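Local coordinates for protein 5-cytosine DNA methyltransferase (Entamoeba histolytica, PDB 3QV2) that binds S-adenosyl-L-homocysteine and, as a DNMT2-like member of the C5-methyltransferase family, probably transfers methyl groups to cytosine in tRNA or DNA, at residues Gln10-Glu15 / Asn76-Phe81; Gln71-Asn76 / Tyr118-Pro123; Ser30-Asn35 / Leu317-Phe322; Asn150-Lys155 / Val175-Thr180. One frame throughout, in Å; residues are numbered along the deposited sequence. Where two conformers were deposited one is given.

Interaction 1: Gln10-Glu15 / Asn76-Phe81; sequences QVNVIE and NCNTWF. With SO4 (sulfate ion), chain D.
V13 presses its CG1 methyl on one face of the F81 ring, 3.8 Å from its centroid and offset toward the rim, a tight CH-pi contact. With chi1 at -174°, CG1 lies anti to the backbone N, while the other branch, CG2, packs against CB and CG2 of T79. On the sheet face opposite V13 and F81, I14 CG1 meets C77 CB at 3.6 Å and CD1 reaches the W80 ring obliquely. Strands 11-15 and 79-81 run parallel, their axes 4.7 Å apart at closest, as neighbours in the central sheet of the Rossmann-like methyltransferase fold; I14 N donates to T79 O at 2.9 Å and F81 N to I14 O. E15 leaves the pair for R24 N and Y51, beside the S-adenosyl-L-homocysteine pocket. Toward solvent, side-chain amides take over. N78 turns back on strand 11-15: its OD1 accepts N12 N at 2.8 Å, and T79 OG1 comes to the same oxygen from the opposite face of the amide plane. N78 ND2 bonds Q10 O at 2.9 Å and sulfate O2 at 2.8 Å; K9 and K124 also hold this ion, probably from the crystallisation liquor. N12 ND2 bonds Q10 OE1 and T37 OG1.

Interaction 2: Gln71-Asn76 / Tyr118-Pro123; sequences QIESLN and YLINKP
E73, in the last turn of helix 69-74, faces L119 across a CA-CA distance of 7.0 Å, the nearest CA pair between this turn and the irregular segment 118-123. N76 N bonds to E73 O, and N76 has positive phi; the opposing segment leads from helix 106-115 to strand 125-130. The E73 side chain spans the gap. Its chain is extended beyond CG, with CD anti to CA (chi2 171°), and it slides past L119 in the opposite direction, CG lying 4.1 Å from L119 CD2. At the tip, OE1 accepts I120 N at 2.8 Å in a nearly straight bond of 168°, the donor arriving close to the C-O axis. The same oxygen rests against CB and CG1 of I120, the latter 3.6 Å away. A water donates to E73 OE1 and accepts from N121 N, both at 2.8 Å, so one carboxylate oxygen serves two successive backbone amides, one of them through water. I72 CG2 only grazes L119 CD2, at 4.4 Å, and packs on helix 106-115. A carboxylate accepting from a peptide N-H and a water should have its negative charge partly offset, consistent with an ionised E73 at this surface.

Interaction 3: Ser30-Asn35 / Leu317-Phe322; sequences SSININ and LMEYLF
E319 reaches out from helix 311-321, the C-terminal helix packed on the central sheet of the Rossmann-like domain, to the loop joining helix 22-29 to strand 36-41. From CB, CG is set anti to the carbonyl carbon (chi1 -67°) and meets S30 CB at 3.7 Å and I32 CG1 at 4.0 Å. The chain runs on extended to CD, which has S31 OG at 3.3 Å. For OE1 the nearest loop atom is again S31 OG, at 3.8 Å. At the tip OE2 takes the bond: S31 N donates to it at 2.8 Å, on the anti side and 32° out of the carboxylate plane. The approach of S31 OG to OE2 is weak and unsettled. OE2 also touches CA and CB of S30, whose own hydroxyl is bonded to Y27 O. Beside this polar tip, I32 supplies the apolar half, its CG1 branch crossing the E319 side chain at a slant. There CD1 lies 4.1 Å from M318 CB, and the same methyl comes to 3.5 Å from F322 CD2, oblique to the ring.

Interaction 4: Asn150-Lys155 / Val175-Thr180; sequences NQYYIK and VMARLT
Y152 has CG anti to its carbonyl carbon (chi1 -82°), and L179 has the same setting; L179 chi2 of 174° then puts CD1 anti to CA and leaves CD2 as the branch over the tyrosine ring. That methyl sits 3.5 Å from the ring centroid, only 10° off the normal, an almost central CH-pi contact. R178 N lies at the edge of the same ring, in its plane, and A177 CB is 4.1 Å from Y152 CD1. The phenol OH bonds P123 O in the segment before strand 125-130. Y153 turns to the other side, where its ring edge meets L179 O, with CE2 3.5 Å away, and its CD2 lies near T180 C. On the face with A177, I154 CG2 touches V175 CG1 at 3.8 Å. M176, on the opposite face, curls back so that CE lies 3.2 Å from K155 O. R178 NE donates to T180 O within the guanidinium plane, and NH1 pairs with D323. Between the strands, Y153 and R178 exchange two bonds, Y153 N to R178 O being 2.7 Å, as do K155 and M176; I154 and A177 form the non-hydrogen-bonded pair. Beyond them a water joins Q151 O to L179 O. Q151, with positive phi, is the C-prime residue of a Schellman motif ending helix 138-149, after which the chain enters the antiparallel edge pair of the methyltransferase sheet.

Interactions 1 and 4 belong to one six-stranded sheet, their centres 15 Å apart, strand 125-130 between their pairs. Interaction 2 borders interaction 1, sharing N76 and packing I72 CG2 3.9 Å from I14 CD1; it joins interaction 4 through P123 O and Y152 OH, 2.6 Å apart. Interaction 3 packs on the F81 face, opposite the I14 face met by interaction 2: M318 CE lies 3.5 Å from F81 CE2 in interaction 1, and L321 O is 2.7 Å from R178 NH1 in interaction 4. Interaction 1 is nearest the cofactor pocket, the E15 side chain about 6 Å from the bound S-adenosyl-L-homocysteine, against about 9 Å for M318, 11 Å for I72 and 14 Å for V175.

Interaction 1: Gln10-Glu15 / Asn76-Phe81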
loop_
_atom_site.group_PDB
_atom_site.type_symbol
_atom_site.label_atom_id
_atom_site.label_comp_id
_atom_site.label_asym_id
_atom_site.label_seq_id
_atom_site.Cartn_x
_atom_site.Cartn_y
_atom_site.Cartn_z
ATOM N N GLN A 10 23.213 3.756 9.628
ATOM C CA GLN A 10 22.092 2.882 9.944
ATOM C C GLN A 10 20.746 3.531 9.639
ATOM O O GLN A 10 20.611 4.756 9.665
ATOM C CB GLN A 10 22.157 2.459 11.413
ATOM C CG GLN A 10 21.179 1.364 11.796
ATOM C CD GLN A 10 21.361 0.905 13.229
ATOM O OE1 GLN A 10 20.611 0.064 13.724
ATOM N NE2 GLN A 10 22.363 1.458 13.904
ATOM N N VAL A 11 19.753 2.698 9.346
ATOM C CA VAL A 11 18.401 3.172 9.087
ATOM C C VAL A 11 17.437 2.656 10.148
ATOM O O VAL A 11 17.101 1.473 10.172
ATOM C CB VAL A 11 17.904 2.734 7.695
ATOM C CG1 VAL A 11 16.446 3.126 7.506
ATOM C CG2 VAL A 11 18.770 3.346 6.607
ATOM N N ASN A 12 17.003 3.549 11.030
ATOM C CA ASN A 12 16.058 3.197 12.080
ATOM C C ASN A 12 14.696 3.824 11.807
ATOM O O ASN A 12 14.539 5.043 11.875
ATOM C CB ASN A 12 16.592 3.633 13.443
ATOM C CG ASN A 12 17.982 3.093 13.721
ATOM O OD1 ASN A 12 18.921 3.852 13.961
ATOM N ND2 ASN A 12 18.120 1.773 13.679
ATOM N N VAL A 13 13.713 2.983 11.500
ATOM C CA VAL A 13 12.433 3.460 10.989
ATOM C C VAL A 13 11.291 3.362 11.994
ATOM O O VAL A 13 11.118 2.338 12.656
ATOM C CB VAL A 13 12.018 2.676 9.724
ATOM C CG1 VAL A 13 10.762 3.281 9.114
ATOM C CG2 VAL A 13 13.150 2.654 8.710
ATOM N N ILE A 14 10.511 4.433 12.096
ATOM C CA ILE A 14 9.228 4.372 12.779
ATOM C C ILE A 14 8.146 4.146 11.729
ATOM O O ILE A 14 7.866 5.026 10.915
ATOM C CB ILE A 14 8.914 5.664 13.551
ATOM C CG1 ILE A 14 10.057 6.025 14.501
ATOM C CG2 ILE A 14 7.610 5.510 14.320
ATOM C CD1 ILE A 14 9.794 7.269 15.323
ATOM N N GLU A 15 7.546 2.961 11.744
ATOM C CA GLU A 15 6.567 2.584 10.731
ATOM C C GLU A 15 5.155 2.985 11.149
ATOM O O GLU A 15 4.391 2.167 11.659
ATOM C CB GLU A 15 6.645 1.079 10.467
ATOM C CG GLU A 15 5.991 0.613 9.176
ATOM C CD GLU A 15 6.305 -0.841 8.864
ATOM O OE1 GLU A 15 5.821 -1.347 7.831
ATOM O OE2 GLU A 15 7.038 -1.477 9.650
ATOM N N ASN A 76 14.691 6.926 19.304
ATOM C CA ASN A 76 15.975 7.246 18.690
ATOM C C ASN A 76 16.062 6.763 17.248
ATOM O O ASN A 76 17.045 6.142 16.845
ATOM C CB ASN A 76 17.131 6.668 19.512
ATOM C CG ASN A 76 17.213 7.267 20.903
ATOM O OD1 ASN A 76 17.314 6.547 21.896
ATOM N ND2 ASN A 76 17.159 8.591 20.979
ATOM N N CYS A 77 15.023 7.049 16.471
ATOM C CA CYS A 77 14.989 6.660 15.067
ATOM C C CYS A 77 15.351 7.839 14.175
ATOM O O CYS A 77 15.308 8.989 14.607
ATOM C CB CYS A 77 13.610 6.116 14.689
ATOM S SG CYS A 77 13.245 4.482 15.364
ATOM N N ASN A 78 15.705 7.546 12.928
ATOM C CA ASN A 78 16.105 8.583 11.984
ATOM C C ASN A 78 15.328 8.520 10.672
ATOM O O ASN A 78 15.714 9.141 9.683
ATOM C CB ASN A 78 17.608 8.500 11.707
ATOM C CG ASN A 78 18.024 7.151 11.151
ATOM O OD1 ASN A 78 17.189 6.369 10.695
ATOM N ND2 ASN A 78 19.322 6.873 11.184
ATOM N N THR A 79 14.230 7.772 10.671
ATOM C CA THR A 79 13.441 7.594 9.459
ATOM C C THR A 79 11.951 7.439 9.756
ATOM O O THR A 79 11.562 6.778 10.719
ATOM C CB THR A 79 13.925 6.374 8.654
ATOM O OG1 THR A 79 15.321 6.512 8.361
ATOM C CG2 THR A 79 13.152 6.253 7.356
ATOM N N TRP A 80 11.123 8.054 8.916
ATOM C CA TRP A 80 9.676 7.940 9.033
ATOM C C TRP A 80 9.075 7.295 7.790
ATOM O O TRP A 80 9.178 7.837 6.691
ATOM C CB TRP A 80 9.039 9.315 9.236
ATOM C CG TRP A 80 9.145 9.862 10.625
ATOM C CD1 TRP A 80 9.949 9.408 11.632
ATOM C CD2 TRP A 80 8.415 10.967 11.163
ATOM N NE1 TRP A 80 9.764 10.168 12.763
ATOM C CE2 TRP A 80 8.821 11.136 12.500
ATOM C CE3 TRP A 80 7.448 11.838 10.643
ATOM C CZ2 TRP A 80 8.306 12.129 13.325
ATOM C CZ3 TRP A 80 6.933 12.827 11.461
ATOM C CH2 TRP A 80 7.363 12.965 12.787
ATOM N N PHE A 81 8.455 6.134 7.970
ATOM C CA PHE A 81 7.653 5.520 6.916
ATOM C C PHE A 81 6.190 5.613 7.315
ATOM O O PHE A 81 5.840 5.358 8.469
ATOM C CB PHE A 81 8.039 4.055 6.707
ATOM C CG PHE A 81 9.357 3.865 6.015
ATOM C CD1 PHE A 81 10.065 4.950 5.532
ATOM C CD2 PHE A 81 9.884 2.595 5.838
ATOM C CE1 PHE A 81 11.275 4.776 4.892
ATOM C CE2 PHE A 81 11.095 2.415 5.198
ATOM C CZ PHE A 81 11.790 3.508 4.725
HETATM S S SO4 D . 21.436 8.859 13.266
HETATM O O1 SO4 D . 20.213 8.569 14.009
HETATM O O2 SO4 D . 21.146 8.957 11.838
HETATM O O3 SO4 D . 21.988 10.127 13.737
HETATM O O4 SO4 D . 22.400 7.785 13.488
#

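Interaction 2: Gln71-Asn76 / Tyr118-Pro123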
loop_
_atom_site.group_PDB
_atom_site.type_symbol
_atom_site.label_atom_id
_atom_site.label_comp_id
_atom_site.label_asym_id
_atom_site.label_seq_id
_atom_site.Cartn_x
_atom_site.Cartn_y
_atom_site.Cartn_z
ATOM N N GLN A 71 7.830 10.128 23.727
ATOM C CA GLN A 71 7.745 8.713 23.384
ATOM C C GLN A 71 8.343 8.440 22.008
ATOM O O GLN A 71 9.055 7.455 21.815
ATOM C CB GLN A 71 6.299 8.221 23.445
ATOM C CG GLN A 71 6.138 6.756 23.072
ATOM C CD GLN A 71 4.731 6.240 23.301
ATOM O OE1 GLN A 71 4.386 5.136 22.881
ATOM N NE2 GLN A 71 3.910 7.038 23.973
ATOM N N ILE A 72 8.054 9.319 21.054
ATOM C CA ILE A 72 8.600 9.182 19.710
ATOM C C ILE A 72 10.121 9.328 19.706
ATOM O O ILE A 72 10.828 8.549 19.068
ATOM C CB ILE A 72 7.985 10.209 18.743
ATOM C CG1 ILE A 72 6.584 9.761 18.312
ATOM C CG2 ILE A 72 8.873 10.392 17.524
ATOM C CD1 ILE A 72 5.859 10.774 17.459
ATOM N N GLU A 73 10.619 10.322 20.432
ATOM C CA GLU A 73 12.048 10.608 20.459
ATOM C C GLU A 73 12.821 9.528 21.217
ATOM O O GLU A 73 13.992 9.279 20.931
ATOM C CB GLU A 73 12.300 11.988 21.074
ATOM C CG GLU A 73 13.535 12.690 20.534
ATOM C CD GLU A 73 13.637 14.133 20.993
ATOM O OE1 GLU A 73 13.884 15.013 20.142
ATOM O OE2 GLU A 73 13.478 14.388 22.205
ATOM N N SER A 74 12.159 8.885 22.174
ATOM C CA SER A 74 12.786 7.825 22.957
ATOM C C SER A 74 13.192 6.661 22.062
ATOM O O SER A 74 14.070 5.871 22.412
ATOM C CB SER A 74 11.846 7.334 24.060
ATOM O OG SER A 74 10.766 6.592 23.518
ATOM N N LEU A 75 12.547 6.563 20.906
ATOM C CA LEU A 75 12.833 5.501 19.949
ATOM C C LEU A 75 14.190 5.695 19.279
ATOM O O LEU A 75 14.769 4.747 18.752
ATOM C CB LEU A 75 11.729 5.423 18.890
ATOM C CG LEU A 75 10.513 4.551 19.206
ATOM C CD1 LEU A 75 10.107 4.667 20.666
ATOM C CD2 LEU A 75 9.348 4.899 18.287
ATOM N N ASN A 76 14.691 6.926 19.304
ATOM C CA ASN A 76 15.975 7.246 18.690
ATOM C C ASN A 76 16.062 6.763 17.248
ATOM O O ASN A 76 17.045 6.142 16.845
ATOM C CB ASN A 76 17.131 6.668 19.512
ATOM C CG ASN A 76 17.213 7.267 20.903
ATOM O OD1 ASN A 76 17.314 6.547 21.896
ATOM N ND2 ASN A 76 17.159 8.591 20.979
ATOM N N TYR A 118 9.758 19.888 16.540
ATOM C CA TYR A 118 10.320 20.032 17.880
ATOM C C TYR A 118 11.355 18.967 18.240
ATOM O O TYR A 118 12.007 19.057 19.278
ATOM C CB TYR A 118 9.203 20.082 18.929
ATOM C CG TYR A 118 8.235 21.225 18.714
ATOM C CD1 TYR A 118 8.552 22.514 19.122
ATOM C CD2 TYR A 118 7.010 21.016 18.096
ATOM C CE1 TYR A 118 7.673 23.563 18.924
ATOM C CE2 TYR A 118 6.125 22.058 17.894
ATOM C CZ TYR A 118 6.461 23.328 18.309
ATOM O OH TYR A 118 5.584 24.370 18.111
ATOM N N LEU A 119 11.511 17.966 17.379
ATOM C CA LEU A 119 12.517 16.931 17.597
ATOM C C LEU A 119 13.919 17.526 17.583
ATOM O O LEU A 119 14.215 18.415 16.785
ATOM C CB LEU A 119 12.420 15.848 16.520
ATOM C CG LEU A 119 11.138 15.012 16.480
ATOM C CD1 LEU A 119 11.136 14.101 15.264
ATOM C CD2 LEU A 119 10.991 14.208 17.756
ATOM N N ILE A 120 14.777 17.037 18.473
ATOM C CA ILE A 120 16.183 17.417 18.452
ATOM C C ILE A 120 16.795 16.929 17.149
ATOM O O ILE A 120 17.543 17.648 16.489
ATOM C CB ILE A 120 16.959 16.800 19.629
ATOM C CG1 ILE A 120 16.458 17.369 20.958
ATOM C CG2 ILE A 120 18.449 17.058 19.473
ATOM C CD1 ILE A 120 16.653 18.862 21.091
ATOM N N ASN A 121 16.457 15.697 16.782
ATOM C CA ASN A 121 16.927 15.108 15.538
ATOM C C ASN A 121 15.773 14.735 14.614
ATOM O O ASN A 121 15.164 13.678 14.766
ATOM C CB ASN A 121 17.784 13.873 15.823
ATOM C CG ASN A 121 19.025 14.200 16.630
ATOM O OD1 ASN A 121 19.241 13.651 17.710
ATOM N ND2 ASN A 121 19.849 15.102 16.108
ATOM N N LYS A 122 15.471 15.611 13.662
ATOM C CA LYS A 122 14.453 15.319 12.663
ATOM C C LYS A 122 14.880 14.104 11.855
ATOM O O LYS A 122 16.067 13.927 11.585
ATOM C CB LYS A 122 14.255 16.517 11.733
ATOM C CG LYS A 122 13.602 17.720 12.397
ATOM C CD LYS A 122 13.390 18.863 11.413
ATOM C CE LYS A 122 14.709 19.495 10.997
ATOM N NZ LYS A 122 15.367 20.215 12.124
ATOM N N PRO A 123 13.913 13.256 11.468
ATOM C CA PRO A 123 14.221 12.094 10.627
ATOM C C PRO A 123 14.895 12.536 9.335
ATOM O O PRO A 123 14.403 13.446 8.668
ATOM C CB PRO A 123 12.841 11.490 10.336
ATOM C CG PRO A 123 11.860 12.579 10.643
ATOM C CD PRO A 123 12.475 13.364 11.754
HETATM O O HOH W 1 15.184 13.589 18.076
#

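Interaction 3: Ser30-Asn35 / Leu317-Phe322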
loop_
_atom_site.group_PDB
_atom_site.type_symbol
_atom_site.label_atom_id
_atom_site.label_comp_id
_atom_site.label_asym_id
_atom_site.label_seq_id
_atom_site.Cartn_x
_atom_site.Cartn_y
_atom_site.Cartn_z
ATOM N N SER A 30 14.007 -4.091 -1.481
ATOM C CA SER A 30 14.755 -3.141 -2.298
ATOM C C SER A 30 16.249 -3.459 -2.283
ATOM O O SER A 30 16.696 -4.350 -1.561
ATOM C CB SER A 30 14.520 -1.708 -1.819
ATOM O OG SER A 30 15.232 -1.443 -0.624
ATOM N N SER A 31 17.016 -2.722 -3.079
ATOM C CA SER A 31 18.451 -2.957 -3.184
ATOM C C SER A 31 19.253 -2.011 -2.293
ATOM O O SER A 31 20.476 -1.921 -2.412
ATOM C CB SER A 31 18.912 -2.817 -4.636
ATOM O OG SER A 31 18.748 -1.487 -5.092
ATOM N N ILE A 32 18.560 -1.306 -1.406
ATOM C CA ILE A 32 19.215 -0.390 -0.482
ATOM C C ILE A 32 20.306 -1.117 0.304
ATOM O O ILE A 32 21.399 -0.591 0.509
ATOM C CB ILE A 32 18.197 0.256 0.476
ATOM C CG1 ILE A 32 17.173 1.072 -0.314
ATOM C CG2 ILE A 32 18.902 1.127 1.501
ATOM C CD1 ILE A 32 16.173 1.807 0.548
ATOM N N ASN A 33 19.995 -2.337 0.730
ATOM C CA ASN A 33 20.957 -3.220 1.388
ATOM C C ASN A 33 21.657 -2.656 2.626
ATOM O O ASN A 33 22.763 -3.076 2.968
ATOM C CB ASN A 33 21.987 -3.743 0.385
ATOM C CG ASN A 33 21.371 -4.659 -0.656
ATOM O OD1 ASN A 33 20.330 -5.275 -0.420
ATOM N ND2 ASN A 33 22.013 -4.756 -1.814
ATOM N N ILE A 34 21.020 -1.701 3.293
ATOM C CA ILE A 34 21.462 -1.300 4.620
ATOM C C ILE A 34 20.544 -1.960 5.638
ATOM O O ILE A 34 19.327 -1.806 5.567
ATOM C CB ILE A 34 21.420 0.227 4.821
ATOM C CG1 ILE A 34 22.591 0.900 4.105
ATOM C CG2 ILE A 34 21.468 0.568 6.300
ATOM C CD1 ILE A 34 22.308 1.254 2.668
ATOM N N ASN A 35 21.119 -2.713 6.570
ATOM C CA ASN A 35 20.314 -3.339 7.613
ATOM C C ASN A 35 19.569 -2.279 8.413
ATOM O O ASN A 35 20.142 -1.255 8.790
ATOM C CB ASN A 35 21.177 -4.211 8.524
ATOM C CG ASN A 35 21.751 -5.415 7.799
ATOM O OD1 ASN A 35 22.865 -5.368 7.278
ATOM N ND2 ASN A 35 20.988 -6.501 7.759
ATOM N N LEU A 317 11.105 3.492 -5.345
ATOM C CA LEU A 317 11.049 4.878 -4.892
ATOM C C LEU A 317 11.888 5.098 -3.635
ATOM O O LEU A 317 12.473 6.164 -3.450
ATOM C CB LEU A 317 9.600 5.307 -4.654
ATOM C CG LEU A 317 8.696 5.208 -5.885
ATOM C CD1 LEU A 317 7.292 5.677 -5.559
ATOM C CD2 LEU A 317 9.279 6.014 -7.038
ATOM N N MET A 318 11.941 4.088 -2.774
ATOM C CA MET A 318 12.758 4.164 -1.570
ATOM C C MET A 318 14.240 4.178 -1.924
ATOM O O MET A 318 15.024 4.909 -1.320
ATOM C CB MET A 318 12.449 3.002 -0.627
ATOM C CG MET A 318 11.123 3.127 0.107
ATOM S SD MET A 318 10.886 1.803 1.307
ATOM C CE MET A 318 9.413 2.366 2.157
ATOM N N GLU A 319 14.616 3.366 -2.907
ATOM C CA GLU A 319 15.992 3.331 -3.383
ATOM C C GLU A 319 16.423 4.722 -3.838
ATOM O O GLU A 319 17.585 5.105 -3.693
ATOM C CB GLU A 319 16.140 2.321 -4.522
ATOM C CG GLU A 319 15.930 0.876 -4.092
ATOM C CD GLU A 319 15.737 -0.064 -5.266
ATOM O OE1 GLU A 319 15.740 0.412 -6.421
ATOM O OE2 GLU A 319 15.579 -1.279 -5.032
ATOM N N TYR A 320 15.473 5.477 -4.380
ATOM C CA TYR A 320 15.726 6.855 -4.778
ATOM C C TYR A 320 15.852 7.749 -3.549
ATOM O O TYR A 320 16.820 8.498 -3.411
ATOM C CB TYR A 320 14.606 7.359 -5.688
ATOM C CG TYR A 320 14.746 8.806 -6.101
ATOM C CD1 TYR A 320 15.755 9.206 -6.966
ATOM C CD2 TYR A 320 13.860 9.769 -5.636
ATOM C CE1 TYR A 320 15.884 10.528 -7.349
ATOM C CE2 TYR A 320 13.981 11.092 -6.015
ATOM C CZ TYR A 320 14.993 11.465 -6.872
ATOM O OH TYR A 320 15.116 12.782 -7.253
ATOM N N LEU A 321 14.867 7.658 -2.660
ATOM C CA LEU A 321 14.851 8.433 -1.423
ATOM C C LEU A 321 16.151 8.306 -0.633
ATOM O O LEU A 321 16.611 9.269 -0.021
ATOM C CB LEU A 321 13.674 7.998 -0.546
ATOM C CG LEU A 321 13.622 8.565 0.876
ATOM C CD1 LEU A 321 13.452 10.076 0.852
ATOM C CD2 LEU A 321 12.501 7.912 1.669
ATOM N N PHE A 322 16.739 7.113 -0.647
ATOM C CA PHE A 322 17.938 6.839 0.140
ATOM C C PHE A 322 19.227 6.876 -0.681
ATOM O O PHE A 322 20.271 6.418 -0.217
ATOM C CB PHE A 322 17.822 5.478 0.833
ATOM C CG PHE A 322 16.847 5.455 1.974
ATOM C CD1 PHE A 322 17.251 5.804 3.252
ATOM C CD2 PHE A 322 15.530 5.073 1.775
ATOM C CE1 PHE A 322 16.361 5.779 4.307
ATOM C CE2 PHE A 322 14.635 5.046 2.828
ATOM C CZ PHE A 322 15.051 5.400 4.096
#

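Interaction 4: Asn150-Lys155 / Val175-Thr180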
loop_
_atom_site.group_PDB
_atom_site.type_symbol
_atom_site.label_atom_id
_atom_site.label_comp_id
_atom_site.label_asym_id
_atom_site.label_seq_id
_atom_site.Cartn_x
_atom_site.Cartn_y
_atom_site.Cartn_z
ATOM N N ASN A 150 10.918 23.218 7.734
ATOM C CA ASN A 150 11.885 22.457 8.520
ATOM C C ASN A 150 13.053 21.915 7.694
ATOM O O ASN A 150 13.677 20.920 8.064
ATOM C CB ASN A 150 11.197 21.331 9.298
ATOM C CG ASN A 150 10.380 21.846 10.468
ATOM O OD1 ASN A 150 10.890 21.992 11.579
ATOM N ND2 ASN A 150 9.107 22.130 10.222
ATOM N N GLN A 151 13.330 22.578 6.573
ATOM C CA GLN A 151 14.541 22.342 5.786
ATOM C C GLN A 151 14.574 21.022 5.010
ATOM O O GLN A 151 15.648 20.479 4.752
ATOM C CB GLN A 151 15.786 22.447 6.677
ATOM C CG GLN A 151 15.793 23.648 7.615
ATOM C CD GLN A 151 15.766 24.975 6.879
ATOM O OE1 GLN A 151 15.725 25.016 5.650
ATOM N NE2 GLN A 151 15.795 26.069 7.631
ATOM N N TYR A 152 13.406 20.514 4.632
ATOM C CA TYR A 152 13.334 19.270 3.871
ATOM C C TYR A 152 13.321 19.519 2.368
ATOM O O TYR A 152 12.773 20.515 1.897
ATOM C CB TYR A 152 12.091 18.465 4.260
ATOM C CG TYR A 152 12.245 17.644 5.520
ATOM C CD1 TYR A 152 12.742 16.347 5.470
ATOM C CD2 TYR A 152 11.886 18.159 6.756
ATOM C CE1 TYR A 152 12.884 15.589 6.618
ATOM C CE2 TYR A 152 12.023 17.411 7.910
ATOM C CZ TYR A 152 12.521 16.128 7.836
ATOM O OH TYR A 152 12.658 15.380 8.981
ATOM N N TYR A 153 13.935 18.606 1.622
ATOM C CA TYR A 153 13.797 18.576 0.172
ATOM C C TYR A 153 12.737 17.538 -0.177
ATOM O O TYR A 153 12.765 16.421 0.336
ATOM C CB TYR A 153 15.125 18.222 -0.496
ATOM C CG TYR A 153 16.199 19.268 -0.307
ATOM C CD1 TYR A 153 16.385 20.277 -1.244
ATOM C CD2 TYR A 153 17.026 19.249 0.808
ATOM C CE1 TYR A 153 17.364 21.235 -1.077
ATOM C CE2 TYR A 153 18.008 20.204 0.984
ATOM C CZ TYR A 153 18.173 21.194 0.039
ATOM O OH TYR A 153 19.151 22.146 0.212
ATOM N N ILE A 154 11.802 17.907 -1.045
ATOM C CA ILE A 154 10.660 17.046 -1.323
ATOM C C ILE A 154 10.491 16.718 -2.801
ATOM O O ILE A 154 10.394 17.612 -3.643
ATOM C CB ILE A 154 9.351 17.673 -0.805
ATOM C CG1 ILE A 154 9.491 18.064 0.666
ATOM C CG2 ILE A 154 8.185 16.715 -0.998
ATOM C CD1 ILE A 154 8.284 18.789 1.221
ATOM N N LYS A 155 10.463 15.423 -3.105
ATOM C CA LYS A 155 10.108 14.955 -4.436
ATOM C C LYS A 155 8.921 14.007 -4.353
ATOM O O LYS A 155 8.876 13.122 -3.499
ATOM C CB LYS A 155 11.292 14.269 -5.117
ATOM C CG LYS A 155 12.387 15.227 -5.547
ATOM C CD LYS A 155 12.937 14.855 -6.911
ATOM C CE LYS A 155 13.971 15.865 -7.381
ATOM N NZ LYS A 155 13.408 17.242 -7.460
ATOM N N VAL A 175 5.358 10.498 -1.598
ATOM C CA VAL A 175 6.157 11.647 -1.194
ATOM C C VAL A 175 7.500 11.195 -0.629
ATOM O O VAL A 175 7.557 10.355 0.267
ATOM C CB VAL A 175 5.433 12.502 -0.139
ATOM C CG1 VAL A 175 6.303 13.676 0.273
ATOM C CG2 VAL A 175 4.098 12.989 -0.678
ATOM N N MET A 176 8.577 11.758 -1.166
ATOM C CA MET A 176 9.923 11.441 -0.710
ATOM C C MET A 176 10.616 12.690 -0.185
ATOM O O MET A 176 10.980 13.580 -0.953
ATOM C CB MET A 176 10.735 10.819 -1.846
ATOM C CG MET A 176 10.245 9.447 -2.271
ATOM S SD MET A 176 10.587 9.104 -4.007
ATOM C CE MET A 176 9.460 10.253 -4.794
ATOM N N ALA A 177 10.791 12.752 1.131
ATOM C CA ALA A 177 11.382 13.921 1.767
ATOM C C ALA A 177 12.643 13.558 2.539
ATOM O O ALA A 177 12.714 12.505 3.170
ATOM C CB ALA A 177 10.370 14.589 2.685
ATOM N N ARG A 178 13.637 14.436 2.479
ATOM C CA ARG A 178 14.885 14.231 3.202
ATOM C C ARG A 178 15.633 15.552 3.360
ATOM O O ARG A 178 15.291 16.548 2.724
ATOM C CB ARG A 178 15.759 13.196 2.492
ATOM C CG ARG A 178 16.352 13.669 1.179
ATOM C CD ARG A 178 16.983 12.520 0.417
ATOM N NE ARG A 178 17.933 12.986 -0.588
ATOM C CZ ARG A 178 18.507 12.200 -1.493
ATOM N NH1 ARG A 178 18.217 10.908 -1.522
ATOM N NH2 ARG A 178 19.363 12.706 -2.369
ATOM N N LEU A 179 16.655 15.554 4.208
ATOM C CA LEU A 179 17.368 16.783 4.542
ATOM C C LEU A 179 18.493 17.103 3.560
ATOM O O LEU A 179 19.096 18.174 3.622
ATOM C CB LEU A 179 17.912 16.703 5.969
ATOM C CG LEU A 179 16.859 16.424 7.042
ATOM C CD1 LEU A 179 17.515 16.225 8.396
ATOM C CD2 LEU A 179 15.842 17.551 7.096
ATOM N N THR A 180 18.774 16.171 2.656
ATOM C CA THR A 180 19.771 16.398 1.616
ATOM C C THR A 180 19.088 16.550 0.263
ATOM O O THR A 180 18.109 15.861 -0.021
ATOM C CB THR A 180 20.788 15.247 1.541
ATOM O OG1 THR A 180 20.122 14.045 1.135
ATOM C CG2 THR A 180 21.448 15.028 2.895
HETATM O O HOH W 2 18.377 20.396 4.999
#